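Local structure of E2A dna-binding protein (Human adenovirus 5, 2WB0) at residues 111-116 / 329-334; 104-109 / 195-200; 173-178 / 183-188; 57-62 / 300-305; 40-45 / 73-78. The protein binds single-stranded DNA and, by forming multimers, unwinds the template without ATP during the elongation phase of adenoviral strand-displacement replication. One frame throughout, in Å; residues are numbered along the deposited sequence.

How the interactions relate
Interaction 5, between helices 40-53 and 64-83 of the all-alpha region, opens first; loop 57-62 between them packs on the start of helix 300-315 as interaction 4, so the two cross along the chain. Their centres are about 17 Å apart, and Leu303 packs on Phe74. Interactions 1, 2 and 3, centres about 15 to 18 Å apart, lie on the side of the fold holding the first zinc site; interaction 1 contains two of its ligands, and interaction 3 nests inside the chain loops closed by the others. Helix 189-206 ties the groups together: Ile199 and Gln198 of interaction 2 touch Ala300 and Pro301 of interaction 4. Helical and zinc-binding regions thus pack as one continuous body.

Interaction 1 of 5, residues 111-116 / 329-334; sequences CLHGSI and FKWSTK. With ZN (zinc ion), chain B.
His113 reaches from the zinc ion to the indole of Trp331. Set on a type I beta turn, Cys111 to Gly114, its CB and CG lie beside the zinc without binding it; CG stands next to the backbone N (chi1 -77°), and ND1 binds the metal at 2.1 Å. CE1 is flanked by the zinc and Trp331 CZ2. CD2 lies over the five-membered ring of the indole and NE2 over the same face, offset toward the rim, 3.3 Å from Trp331 CE2. The rings are oblique, their planes 40° apart. Leu112, the residue before, packs beside it: its CB meets Trp331 CE3 at 3.9 Å, while its CG meets Phe329 CZ and its carbonyl O lies at the edge of the Phe329 ring. Cys111 SG, 2.3 Å from zinc, shares the metal with Cys166 and Cys182. With ND1 on the zinc, NE2 is a donor, as is Trp331 NE1, so the second nitrogen meets the indole by ring packing rather than by a hydrogen bond, and segment 329-334 is packed directly against a zinc ligand.

Interaction 2 of 5, residues 104-109 / 195-200; sequences EIEGEL and AFKQIK
Glu106 and Lys197 form a salt bridge between an exposed loop and helix 189-206. Lys197 NZ donates to Glu106 OE2 at 2.8 Å, using the syn lone pair of that oxygen, and makes a weak second bond to Glu106 OE1 at 3.1 Å. The ammonium group therefore sits at the mouth of the carboxylate, unequally shared between its two oxygens. The two side chains cross at about a right angle. Glu106 bends at chi2 (66°), which turns its carboxylate back to the helix, whereas Lys197 is extended beyond CG and spans the gap from the helix backbone.

The loop carries a type II beta turn from Ile105 to Glu108, closed by a backbone bond from Glu108 N to Ile105 O of 2.9 Å. Glu106 and Gly107 occupy its central positions, and Gly107 has the positive phi (78°) usual for the third residue of such a turn. This places the acidic side chain at the turn's corner, beside the helix.

Nearer the protein interior the contact becomes apolar. Leu109 CD2 approaches Phe196 CD2 at 4.2 Å, oblique to the phenyl ring. Both side chains also touch Cys102 and Phe186, while Phe196 packs on Ile273 of strand 271-276 and meets the ring of His100. Leu109 leans further along the helix onto Ala192 and Gln193.

Interaction 3 of 5, residues 173-178 / 183-188; sequences PANQFS and GMFFSE
Asn175 lies across one face of the Phe185 ring. Its CB sits over the face, 4.0 Å from the ring centroid, a CH-pi contact. With CG opposite the backbone N (chi1 -153°), the amide runs on past the rim of the phenyl on the CD2 side, its plane only 16° from that of the ring, with OD1 3.5 Å from Phe185 CD2. The backbone N of Asn175 lies over the same ring, near CE1, while Ala174 CB approaches CZ obliquely at 3.8 Å. Phe177 takes a different rotamer, CG beside the backbone N (chi1 -52°): its CE1 comes within 3.3 Å of Gly183 O and 3.7 Å of Phe185 CB, both oblique to the ring, while Met184 O lies at the ring edge. Pro173 to Gln176 forms the type II beta turn that presents Ala174 and Asn175. Beyond this contact, Phe185 packs on Ala163 and Cys165 of strand 158-165 and meets His122 edge-to-face, Phe177 stacks on Tyr337, and Phe186 extends to helix 189-206.

Interaction 4 of 5, residues 57-62 / 300-305; sequences LQLTFT and APDLLN
The irregular segment 57-62 runs past the first turn of helix 300-315, with Leu59 and Asp302 nearest at 6.5 Å between their CA atoms. Asp302 carries the contact, and its OD2 is held by two donors. Thr60 N gives a nearly straight bond of 2.7 Å, at 178°, to the syn lone pair of OD2. The hydroxyl of Thr62 donates from OG1 at 2.6 Å to the anti lone pair of the same oxygen. Together these bonds fix the rotation of the carboxylate. In Asp302, CG stands beside the backbone N (chi1 -69°), directing the carboxylate out to the loop.

The second oxygen is reached through water. Water 1 donates to Asp302 OD1 and to Gln58 O, both at 2.9 Å, and accepts from Thr60 OG1 at 2.6 Å, so that the carboxylate, a main-chain carbonyl and a hydroxyl are linked through one solvent molecule. Apolar cover is slight: Leu59 CD2 lies 3.9 Å from Asp302 CG, and the leucine also touches Asn64 and Phe67 of helix 64-83. Ser299, just before the helix, adds bonds of its own, its OG to Thr60 O and its N to Thr62 OG1. Here a carboxylate near the start of a helix clamps an irregular loop through main-chain, hydroxyl and water bonds, fastening the all-alpha region to the second zinc-binding region.

Interaction 5 of 5, residues 40-45 / 73-78; sequences EALAAV and RFLQAY
Leu42 and Leu75 meet where two helices of the all-alpha domain cross, helix 40-53 over helix 64-83. The axes of the short segments approach to 8.8 Å and make an angle of 105°, so the two segments run roughly perpendicular and touch over a short patch. Their CA atoms come nearest at the same two leucines, 6.7 Å apart.

The contact is mainly aliphatic. Leu75 places CG opposite its backbone N (chi1 -154°), sending CD1 into the angle between Leu42 and Val45, one turn apart on the other helix. That methyl lies 3.9 Å from Leu42 CB and 4.0 Å from Val45 CG1, with Leu42 CD2 only slightly farther. Val45 and Leu75 cross at about a right angle, whereas the two leucines meet more obliquely. Around them, Met19 of helix 7-21 covers Val45, and Leu18 of the same helix packs on Leu75, as does Trp314 of helix 300-315; the crossing is therefore buried within a multi-helix core.

Contacts with main chain and with the aliphatic part of a polar residue complete the patch. Leu42 CD1 rests on Gln76, close to both its CA and CB, the nearer being CB at 3.7 Å. No hydrogen bond joins the two segments. Leu75 CD1 also lies against the Leu42 carbonyl, 3.6 Å from Leu42 O.

Interaction 1 of 5, residues 111-116 / 329-334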
# COMPACT_ATOMS: atom_id res chain seq x y z
N CYS A 111 -3.60 15.30 -1.79
CA CYS A 111 -4.15 14.02 -2.21
C CYS A 111 -3.42 13.45 -3.40
O CYS A 111 -2.39 13.97 -3.81
CB CYS A 111 -5.65 14.15 -2.50
SG CYS A 111 -5.99 15.08 -4.00
N LEU A 112 -3.94 12.35 -3.95
CA LEU A 112 -3.30 11.69 -5.10
C LEU A 112 -3.25 12.54 -6.36
O LEU A 112 -2.36 12.36 -7.18
CB LEU A 112 -4.01 10.38 -5.40
CG LEU A 112 -3.59 9.07 -4.75
CD1 LEU A 112 -2.32 9.01 -3.82
CD2 LEU A 112 -4.76 8.16 -4.39
N HIS A 113 -4.13 13.51 -6.45
CA HIS A 113 -4.11 14.47 -7.52
C HIS A 113 -2.90 15.37 -7.44
O HIS A 113 -2.53 16.01 -8.44
CB HIS A 113 -5.31 15.34 -7.43
CG HIS A 113 -6.55 14.69 -7.92
ND1 HIS A 113 -7.50 14.15 -7.08
CD2 HIS A 113 -7.00 14.53 -9.18
CE1 HIS A 113 -8.48 13.64 -7.81
NE2 HIS A 113 -8.19 13.83 -9.09
N GLY A 114 -2.30 15.44 -6.26
CA GLY A 114 -1.17 16.33 -5.98
C GLY A 114 -1.59 17.74 -5.56
O GLY A 114 -0.76 18.64 -5.44
N SER A 115 -2.88 17.93 -5.36
CA SER A 115 -3.42 19.19 -4.89
C SER A 115 -3.75 19.15 -3.42
O SER A 115 -4.01 18.08 -2.82
CB SER A 115 -4.68 19.58 -5.68
OG SER A 115 -5.58 18.51 -5.80
N ILE A 116 -3.65 20.31 -2.82
CA ILE A 116 -3.90 20.39 -1.46
C ILE A 116 -5.33 19.93 -1.13
O ILE A 116 -6.26 20.17 -1.93
CB ILE A 116 -3.54 21.78 -0.82
CG1 ILE A 116 -4.70 22.60 -0.52
CG2 ILE A 116 -2.28 22.54 -1.23
CD1 ILE A 116 -4.77 22.36 0.84
N PHE A 329 4.30 7.20 -9.20
CA PHE A 329 2.88 7.41 -9.35
C PHE A 329 2.60 8.70 -10.11
O PHE A 329 3.21 9.75 -9.86
CB PHE A 329 2.20 7.54 -7.97
CG PHE A 329 0.71 7.72 -8.07
CD1 PHE A 329 -0.09 6.63 -8.39
CD2 PHE A 329 0.10 8.96 -7.84
CE1 PHE A 329 -1.46 6.76 -8.49
CE2 PHE A 329 -1.25 9.10 -7.94
CZ PHE A 329 -2.07 7.97 -8.21
N LYS A 330 1.67 8.61 -11.02
CA LYS A 330 1.17 9.80 -11.78
C LYS A 330 -0.33 9.74 -11.75
O LYS A 330 -0.89 8.67 -12.03
CB LYS A 330 1.59 9.65 -13.28
CG LYS A 330 3.11 9.57 -13.49
CD LYS A 330 3.50 8.77 -14.82
CE LYS A 330 4.08 9.68 -15.92
NZ LYS A 330 4.84 8.90 -16.98
N TRP A 331 -1.00 10.87 -11.49
CA TRP A 331 -2.46 10.82 -11.42
C TRP A 331 -2.98 10.54 -12.83
O TRP A 331 -2.46 11.11 -13.79
CB TRP A 331 -3.08 12.16 -10.91
CG TRP A 331 -4.57 12.05 -11.01
CD1 TRP A 331 -5.42 12.64 -11.92
CD2 TRP A 331 -5.38 11.19 -10.20
NE1 TRP A 331 -6.72 12.17 -11.72
CE2 TRP A 331 -6.70 11.28 -10.66
CE3 TRP A 331 -5.08 10.30 -9.14
CZ2 TRP A 331 -7.73 10.55 -10.08
CZ3 TRP A 331 -6.16 9.57 -8.54
CH2 TRP A 331 -7.44 9.70 -9.05
N SER A 332 -3.98 9.69 -12.97
CA SER A 332 -4.65 9.54 -14.24
C SER A 332 -6.03 9.03 -13.97
O SER A 332 -6.33 8.63 -12.84
CB SER A 332 -3.88 8.58 -15.16
OG SER A 332 -4.05 7.24 -14.78
N THR A 333 -6.86 8.99 -14.99
CA THR A 333 -8.26 8.73 -14.76
C THR A 333 -8.48 7.28 -14.41
O THR A 333 -9.49 6.98 -13.79
CB THR A 333 -9.15 9.19 -15.96
OG1 THR A 333 -8.77 8.44 -17.09
CG2 THR A 333 -8.90 10.60 -16.27
N LYS A 334 -7.54 6.38 -14.73
CA LYS A 334 -7.73 5.01 -14.30
C LYS A 334 -7.82 4.90 -12.77
O LYS A 334 -8.40 3.93 -12.28
CB LYS A 334 -6.68 3.99 -14.82
CG LYS A 334 -5.24 4.32 -14.53
CD LYS A 334 -4.30 3.09 -14.67
CE LYS A 334 -2.81 3.53 -15.00
NZ LYS A 334 -1.84 2.41 -15.37
ZN ZN B . -7.68 13.96 -5.03

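Interaction 2 of 5, residues 104-109 / 195-200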
# COMPACT_ATOMS: atom_id res chain seq x y z
N GLU A 104 5.64 18.31 4.21
CA GLU A 104 6.53 19.46 3.84
C GLU A 104 6.01 20.76 4.50
O GLU A 104 6.80 21.64 4.90
CB GLU A 104 6.48 19.64 2.34
CG GLU A 104 7.67 20.22 1.59
CD GLU A 104 7.59 19.87 0.08
OE1 GLU A 104 8.57 19.31 -0.50
OE2 GLU A 104 6.53 20.10 -0.54
N ILE A 105 4.71 20.90 4.53
CA ILE A 105 4.10 22.10 5.03
C ILE A 105 3.22 21.77 6.23
O ILE A 105 2.29 20.96 6.16
CB ILE A 105 3.21 22.79 3.94
CG1 ILE A 105 3.94 22.89 2.58
CG2 ILE A 105 2.50 24.04 4.50
CD1 ILE A 105 4.05 24.25 2.00
N GLU A 106 3.49 22.46 7.32
CA GLU A 106 2.72 22.24 8.55
C GLU A 106 1.20 22.35 8.38
O GLU A 106 0.69 23.34 7.83
CB GLU A 106 3.28 23.12 9.69
CG GLU A 106 2.92 22.60 11.07
CD GLU A 106 3.58 21.21 11.42
OE1 GLU A 106 2.96 20.51 12.26
OE2 GLU A 106 4.69 20.81 10.89
N GLY A 107 0.48 21.29 8.78
CA GLY A 107 -0.96 21.24 8.71
C GLY A 107 -1.50 20.96 7.33
O GLY A 107 -2.72 20.85 7.13
N GLU A 108 -0.61 20.87 6.33
CA GLU A 108 -1.11 20.73 4.96
C GLU A 108 -0.98 19.29 4.45
O GLU A 108 0.14 18.73 4.47
CB GLU A 108 -0.36 21.69 4.04
CG GLU A 108 -0.90 21.74 2.59
CD GLU A 108 -0.11 22.74 1.78
OE1 GLU A 108 -0.24 23.93 2.13
OE2 GLU A 108 0.64 22.31 0.86
N LEU A 109 -2.11 18.71 3.98
CA LEU A 109 -2.07 17.44 3.21
C LEU A 109 -2.34 17.63 1.70
O LEU A 109 -3.06 18.55 1.34
CB LEU A 109 -3.03 16.41 3.76
CG LEU A 109 -2.74 16.09 5.22
CD1 LEU A 109 -3.94 15.46 5.76
CD2 LEU A 109 -1.46 15.16 5.31
N ALA A 195 1.34 10.52 10.48
CA ALA A 195 1.71 9.26 9.77
C ALA A 195 2.61 9.47 8.54
O ALA A 195 3.50 8.62 8.21
CB ALA A 195 0.41 8.52 9.34
N PHE A 196 2.38 10.55 7.81
CA PHE A 196 3.32 10.89 6.74
C PHE A 196 4.69 11.34 7.28
O PHE A 196 5.71 11.02 6.68
CB PHE A 196 2.75 11.92 5.77
CG PHE A 196 1.68 11.34 4.79
CD1 PHE A 196 2.03 10.79 3.57
CD2 PHE A 196 0.35 11.41 5.12
CE1 PHE A 196 1.09 10.30 2.69
CE2 PHE A 196 -0.65 10.89 4.23
CZ PHE A 196 -0.23 10.33 3.00
N LYS A 197 4.71 12.05 8.40
CA LYS A 197 6.00 12.43 8.99
C LYS A 197 6.75 11.18 9.43
O LYS A 197 7.99 11.13 9.37
CB LYS A 197 5.79 13.35 10.20
CG LYS A 197 5.55 14.83 9.75
CD LYS A 197 5.34 15.75 10.98
CE LYS A 197 5.52 17.24 10.63
NZ LYS A 197 4.80 18.09 11.62
N GLN A 198 5.98 10.21 9.94
CA GLN A 198 6.53 8.94 10.44
C GLN A 198 7.21 8.19 9.30
O GLN A 198 8.33 7.72 9.49
CB GLN A 198 5.42 8.06 11.07
CG GLN A 198 5.93 6.78 11.85
CD GLN A 198 6.47 5.67 10.98
OE1 GLN A 198 7.32 4.86 11.44
NE2 GLN A 198 5.91 5.55 9.75
N ILE A 199 6.56 8.09 8.13
CA ILE A 199 7.19 7.27 7.07
C ILE A 199 8.45 7.98 6.53
O ILE A 199 9.48 7.34 6.28
CB ILE A 199 6.18 6.86 5.93
CG1 ILE A 199 6.86 5.82 5.01
CG2 ILE A 199 5.70 8.07 5.12
CD1 ILE A 199 7.25 4.50 5.80
N LYS A 200 8.35 9.30 6.39
CA LYS A 200 9.48 10.09 5.93
C LYS A 200 10.67 9.96 6.91
O LYS A 200 11.78 9.66 6.49
CB LYS A 200 9.07 11.51 5.69
CG LYS A 200 10.26 12.43 5.36
CD LYS A 200 9.70 13.82 4.96
CE LYS A 200 10.76 14.90 5.22
NZ LYS A 200 10.18 16.31 5.20

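Interaction 3 of 5, residues 173-178 / 183-188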
# COMPACT_ATOMS: atom_id res chain seq x y z
N PRO A 173 -20.63 16.09 1.04
CA PRO A 173 -20.51 15.80 2.48
C PRO A 173 -19.14 15.18 2.76
O PRO A 173 -18.63 14.52 1.88
CB PRO A 173 -21.58 14.69 2.71
CG PRO A 173 -22.62 14.99 1.66
CD PRO A 173 -21.81 15.42 0.44
N ALA A 174 -18.59 15.38 3.96
CA ALA A 174 -17.36 14.71 4.35
C ALA A 174 -17.49 13.20 4.17
O ALA A 174 -18.50 12.60 4.54
CB ALA A 174 -16.98 15.08 5.86
N ASN A 175 -16.47 12.60 3.58
CA ASN A 175 -16.35 11.13 3.40
C ASN A 175 -17.33 10.58 2.36
O ASN A 175 -17.64 9.37 2.33
CB ASN A 175 -16.42 10.34 4.71
CG ASN A 175 -15.67 9.01 4.66
OD1 ASN A 175 -14.86 8.75 3.77
ND2 ASN A 175 -16.00 8.13 5.58
N GLN A 176 -17.78 11.47 1.47
CA GLN A 176 -18.46 11.00 0.29
C GLN A 176 -17.62 11.43 -0.88
O GLN A 176 -16.91 12.45 -0.81
CB GLN A 176 -19.88 11.52 0.21
CG GLN A 176 -20.72 10.88 1.32
CD GLN A 176 -22.20 11.29 1.25
OE1 GLN A 176 -22.69 11.84 0.21
NE2 GLN A 176 -22.91 11.08 2.38
N PHE A 177 -17.66 10.63 -1.93
CA PHE A 177 -16.74 10.85 -3.01
C PHE A 177 -17.45 11.11 -4.33
O PHE A 177 -18.38 10.39 -4.71
CB PHE A 177 -15.79 9.65 -3.09
CG PHE A 177 -15.12 9.31 -1.78
CD1 PHE A 177 -13.94 9.98 -1.41
CD2 PHE A 177 -15.65 8.33 -0.91
CE1 PHE A 177 -13.27 9.65 -0.20
CE2 PHE A 177 -15.00 8.01 0.31
CZ PHE A 177 -13.81 8.67 0.66
N SER A 178 -17.02 12.16 -5.00
CA SER A 178 -17.52 12.50 -6.34
C SER A 178 -16.91 11.59 -7.40
O SER A 178 -15.89 10.92 -7.14
CB SER A 178 -17.16 13.96 -6.64
OG SER A 178 -15.80 14.07 -7.10
N GLY A 183 -10.43 9.44 -4.06
CA GLY A 183 -10.90 8.54 -3.00
C GLY A 183 -10.19 8.75 -1.66
O GLY A 183 -10.42 8.01 -0.71
N MET A 184 -9.27 9.70 -1.58
CA MET A 184 -8.55 9.97 -0.34
C MET A 184 -9.38 10.94 0.52
O MET A 184 -9.95 11.94 0.02
CB MET A 184 -7.21 10.62 -0.69
CG MET A 184 -6.23 10.59 0.43
SD MET A 184 -4.51 10.75 -0.14
CE MET A 184 -4.39 9.67 -1.41
N PHE A 185 -9.44 10.64 1.81
CA PHE A 185 -10.17 11.43 2.82
C PHE A 185 -9.57 11.10 4.17
O PHE A 185 -9.31 9.90 4.49
CB PHE A 185 -11.66 11.07 2.83
CG PHE A 185 -12.40 11.74 3.92
CD1 PHE A 185 -12.77 13.08 3.79
CD2 PHE A 185 -12.61 11.08 5.15
CE1 PHE A 185 -13.45 13.76 4.82
CE2 PHE A 185 -13.32 11.76 6.18
CZ PHE A 185 -13.71 13.07 6.01
N PHE A 186 -9.32 12.12 4.97
CA PHE A 186 -8.87 11.92 6.35
C PHE A 186 -9.86 12.52 7.32
O PHE A 186 -10.19 13.71 7.24
CB PHE A 186 -7.46 12.50 6.52
CG PHE A 186 -6.45 11.92 5.56
CD1 PHE A 186 -6.12 10.55 5.63
CD2 PHE A 186 -5.82 12.73 4.62
CE1 PHE A 186 -5.19 9.98 4.77
CE2 PHE A 186 -4.87 12.17 3.73
CZ PHE A 186 -4.58 10.81 3.77
N SER A 187 -10.40 11.68 8.21
CA SER A 187 -11.29 12.17 9.28
C SER A 187 -10.47 13.05 10.18
O SER A 187 -10.96 14.05 10.75
CB SER A 187 -11.78 11.02 10.14
OG SER A 187 -13.06 10.69 9.68
N GLU A 188 -9.19 12.72 10.28
CA GLU A 188 -8.35 13.55 11.13
C GLU A 188 -7.01 13.95 10.51
O GLU A 188 -6.06 13.18 10.47
CB GLU A 188 -8.23 12.94 12.58
CG GLU A 188 -7.99 11.46 12.63
CD GLU A 188 -8.78 10.69 13.74
OE1 GLU A 188 -9.22 9.56 13.38
OE2 GLU A 188 -8.93 11.17 14.93

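Interaction 4 of 5, residues 57-62 / 300-305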
# COMPACT_ATOMS: atom_id res chain seq x y z
N LEU A 57 10.18 -11.45 13.75
CA LEU A 57 9.87 -10.15 13.08
C LEU A 57 8.54 -9.66 13.63
O LEU A 57 7.63 -10.44 13.72
CB LEU A 57 9.76 -10.31 11.54
CG LEU A 57 9.07 -9.18 10.74
CD1 LEU A 57 9.95 -7.96 10.74
CD2 LEU A 57 8.82 -9.69 9.32
N GLN A 58 8.45 -8.39 14.00
CA GLN A 58 7.25 -7.80 14.55
C GLN A 58 6.55 -6.97 13.46
O GLN A 58 7.18 -6.10 12.86
CB GLN A 58 7.60 -6.89 15.75
CG GLN A 58 8.00 -7.72 17.02
CD GLN A 58 8.96 -6.99 17.99
OE1 GLN A 58 8.60 -6.71 19.14
NE2 GLN A 58 10.20 -6.70 17.51
N LEU A 59 5.31 -7.30 13.14
CA LEU A 59 4.55 -6.54 12.13
C LEU A 59 3.66 -5.58 12.90
O LEU A 59 3.29 -5.91 14.05
CB LEU A 59 3.71 -7.50 11.25
CG LEU A 59 4.59 -8.39 10.34
CD1 LEU A 59 3.78 -9.34 9.48
CD2 LEU A 59 5.57 -7.59 9.43
N THR A 60 3.26 -4.44 12.30
CA THR A 60 2.45 -3.46 13.04
C THR A 60 1.35 -3.03 12.11
O THR A 60 1.65 -2.44 11.04
CB THR A 60 3.26 -2.21 13.40
OG1 THR A 60 4.45 -2.61 14.07
CG2 THR A 60 2.44 -1.27 14.39
N PHE A 61 0.10 -3.39 12.46
CA PHE A 61 -1.06 -3.17 11.56
C PHE A 61 -0.82 -3.78 10.17
O PHE A 61 -1.22 -3.15 9.11
CB PHE A 61 -1.36 -1.70 11.31
CG PHE A 61 -1.46 -0.86 12.56
CD1 PHE A 61 -2.20 -1.29 13.69
CD2 PHE A 61 -0.78 0.33 12.62
CE1 PHE A 61 -2.21 -0.47 14.90
CE2 PHE A 61 -0.82 1.12 13.74
CZ PHE A 61 -1.56 0.75 14.86
N THR A 62 -0.21 -4.94 10.12
CA THR A 62 0.01 -5.61 8.85
C THR A 62 -0.38 -7.05 9.10
O THR A 62 -0.03 -7.58 10.15
CB THR A 62 1.50 -5.56 8.53
OG1 THR A 62 1.87 -4.22 8.32
CG2 THR A 62 1.83 -6.41 7.29
N ALA A 300 2.74 1.21 6.06
CA ALA A 300 3.85 1.68 5.20
C ALA A 300 5.28 1.25 5.63
O ALA A 300 6.09 0.88 4.79
CB ALA A 300 3.77 3.25 4.99
N PRO A 301 5.60 1.31 6.89
CA PRO A 301 6.94 0.78 7.22
C PRO A 301 7.12 -0.69 6.97
O PRO A 301 8.23 -1.07 6.57
CB PRO A 301 7.11 1.06 8.71
CG PRO A 301 5.99 2.14 9.03
CD PRO A 301 4.87 1.77 8.10
N ASP A 302 6.08 -1.53 7.20
CA ASP A 302 6.18 -2.97 6.95
C ASP A 302 6.25 -3.18 5.47
O ASP A 302 6.94 -4.10 5.05
CB ASP A 302 4.98 -3.75 7.57
CG ASP A 302 5.03 -3.73 9.06
OD1 ASP A 302 6.14 -3.38 9.56
OD2 ASP A 302 4.01 -3.99 9.72
N LEU A 303 5.59 -2.33 4.68
CA LEU A 303 5.69 -2.47 3.20
C LEU A 303 7.13 -2.22 2.68
O LEU A 303 7.65 -2.95 1.82
CB LEU A 303 4.72 -1.51 2.50
CG LEU A 303 4.09 -1.85 1.14
CD1 LEU A 303 3.51 -0.62 0.41
CD2 LEU A 303 4.58 -3.02 0.24
N LEU A 304 7.77 -1.18 3.21
CA LEU A 304 9.15 -0.89 2.83
C LEU A 304 10.04 -2.03 3.31
O LEU A 304 10.90 -2.48 2.58
CB LEU A 304 9.59 0.42 3.45
CG LEU A 304 10.70 1.27 2.84
CD1 LEU A 304 11.50 2.22 3.73
CD2 LEU A 304 11.29 0.90 1.43
N ASN A 305 9.80 -2.54 4.52
CA ASN A 305 10.60 -3.66 5.02
C ASN A 305 10.37 -4.91 4.21
O ASN A 305 11.32 -5.71 4.08
CB ASN A 305 10.30 -4.01 6.48
CG ASN A 305 11.23 -3.29 7.49
OD1 ASN A 305 12.31 -2.82 7.15
ND2 ASN A 305 10.82 -3.29 8.73
O HOH W 1 6.32 -3.41 12.44

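Interaction 5 of 5, residues 40-45 / 73-78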
# COMPACT_ATOMS: atom_id res chain seq x y z
N GLU A 40 2.22 -17.32 -5.43
CA GLU A 40 2.18 -18.24 -4.29
C GLU A 40 3.49 -18.97 -4.05
O GLU A 40 3.96 -19.01 -2.91
CB GLU A 40 1.05 -19.26 -4.40
CG GLU A 40 0.94 -20.16 -3.14
CD GLU A 40 -0.32 -21.02 -3.08
OE1 GLU A 40 -0.52 -21.70 -2.03
OE2 GLU A 40 -1.10 -21.07 -4.08
N ALA A 41 4.09 -19.54 -5.09
CA ALA A 41 5.38 -20.25 -4.90
C ALA A 41 6.55 -19.32 -4.45
O ALA A 41 7.42 -19.70 -3.67
CB ALA A 41 5.74 -21.03 -6.16
N LEU A 42 6.53 -18.08 -4.90
CA LEU A 42 7.54 -17.14 -4.54
C LEU A 42 7.27 -16.61 -3.11
O LEU A 42 8.21 -16.37 -2.32
CB LEU A 42 7.60 -16.01 -5.57
CG LEU A 42 7.81 -16.52 -6.99
CD1 LEU A 42 7.87 -15.37 -7.99
CD2 LEU A 42 9.16 -17.29 -7.00
N ALA A 43 6.01 -16.45 -2.77
CA ALA A 43 5.65 -16.10 -1.40
C ALA A 43 6.08 -17.24 -0.43
O ALA A 43 6.51 -16.97 0.70
CB ALA A 43 4.14 -15.87 -1.31
N ALA A 44 5.97 -18.49 -0.88
CA ALA A 44 6.40 -19.66 -0.07
C ALA A 44 7.92 -19.67 0.15
O ALA A 44 8.41 -19.98 1.24
CB ALA A 44 5.89 -20.95 -0.67
N VAL A 45 8.68 -19.25 -0.86
CA VAL A 45 10.10 -18.99 -0.65
C VAL A 45 10.33 -17.96 0.49
O VAL A 45 11.11 -18.18 1.48
CB VAL A 45 10.77 -18.51 -1.96
CG1 VAL A 45 12.18 -18.04 -1.70
CG2 VAL A 45 10.75 -19.67 -3.02
N ARG A 73 5.61 -10.53 -4.35
CA ARG A 73 5.62 -9.66 -5.50
C ARG A 73 6.98 -9.02 -5.74
O ARG A 73 7.39 -8.79 -6.91
CB ARG A 73 4.58 -8.56 -5.29
CG ARG A 73 3.08 -9.03 -5.19
CD ARG A 73 2.19 -7.76 -5.26
NE ARG A 73 0.76 -7.90 -4.82
CZ ARG A 73 -0.12 -6.89 -4.64
NH1 ARG A 73 0.26 -5.58 -4.70
NH2 ARG A 73 -1.40 -7.19 -4.31
N PHE A 74 7.67 -8.63 -4.67
CA PHE A 74 8.97 -8.01 -4.86
C PHE A 74 9.97 -9.03 -5.36
O PHE A 74 10.77 -8.71 -6.20
CB PHE A 74 9.45 -7.38 -3.56
CG PHE A 74 8.68 -6.17 -3.19
CD1 PHE A 74 8.47 -5.16 -4.14
CD2 PHE A 74 8.12 -6.03 -1.89
CE1 PHE A 74 7.76 -4.00 -3.84
CE2 PHE A 74 7.43 -4.86 -1.58
CZ PHE A 74 7.25 -3.85 -2.51
N LEU A 75 9.89 -10.25 -4.87
CA LEU A 75 10.78 -11.31 -5.32
C LEU A 75 10.51 -11.59 -6.81
O LEU A 75 11.42 -11.65 -7.64
CB LEU A 75 10.45 -12.58 -4.55
CG LEU A 75 11.56 -13.65 -4.35
CD1 LEU A 75 11.10 -15.06 -4.10
CD2 LEU A 75 12.98 -13.51 -5.04
N GLN A 76 9.24 -11.72 -7.13
CA GLN A 76 8.83 -11.75 -8.52
C GLN A 76 9.42 -10.65 -9.37
O GLN A 76 9.91 -10.90 -10.48
CB GLN A 76 7.29 -11.74 -8.64
CG GLN A 76 6.87 -12.16 -10.11
CD GLN A 76 5.42 -11.97 -10.39
OE1 GLN A 76 4.72 -12.88 -10.87
NE2 GLN A 76 4.94 -10.82 -10.06
N ALA A 77 9.39 -9.42 -8.89
CA ALA A 77 9.93 -8.35 -9.68
C ALA A 77 11.45 -8.50 -9.89
O ALA A 77 11.98 -8.11 -10.97
CB ALA A 77 9.62 -7.01 -9.01
N TYR A 78 12.14 -8.99 -8.86
CA TYR A 78 13.62 -9.14 -8.97
C TYR A 78 13.97 -10.28 -9.93
O TYR A 78 14.88 -10.15 -10.76
CB TYR A 78 14.26 -9.32 -7.59
CG TYR A 78 14.48 -7.96 -6.95
CD1 TYR A 78 15.41 -7.04 -7.50
CD2 TYR A 78 13.81 -7.61 -5.80
CE1 TYR A 78 15.61 -5.76 -6.93
CE2 TYR A 78 14.00 -6.31 -5.20
CZ TYR A 78 14.87 -5.39 -5.79
OH TYR A 78 15.05 -4.16 -5.26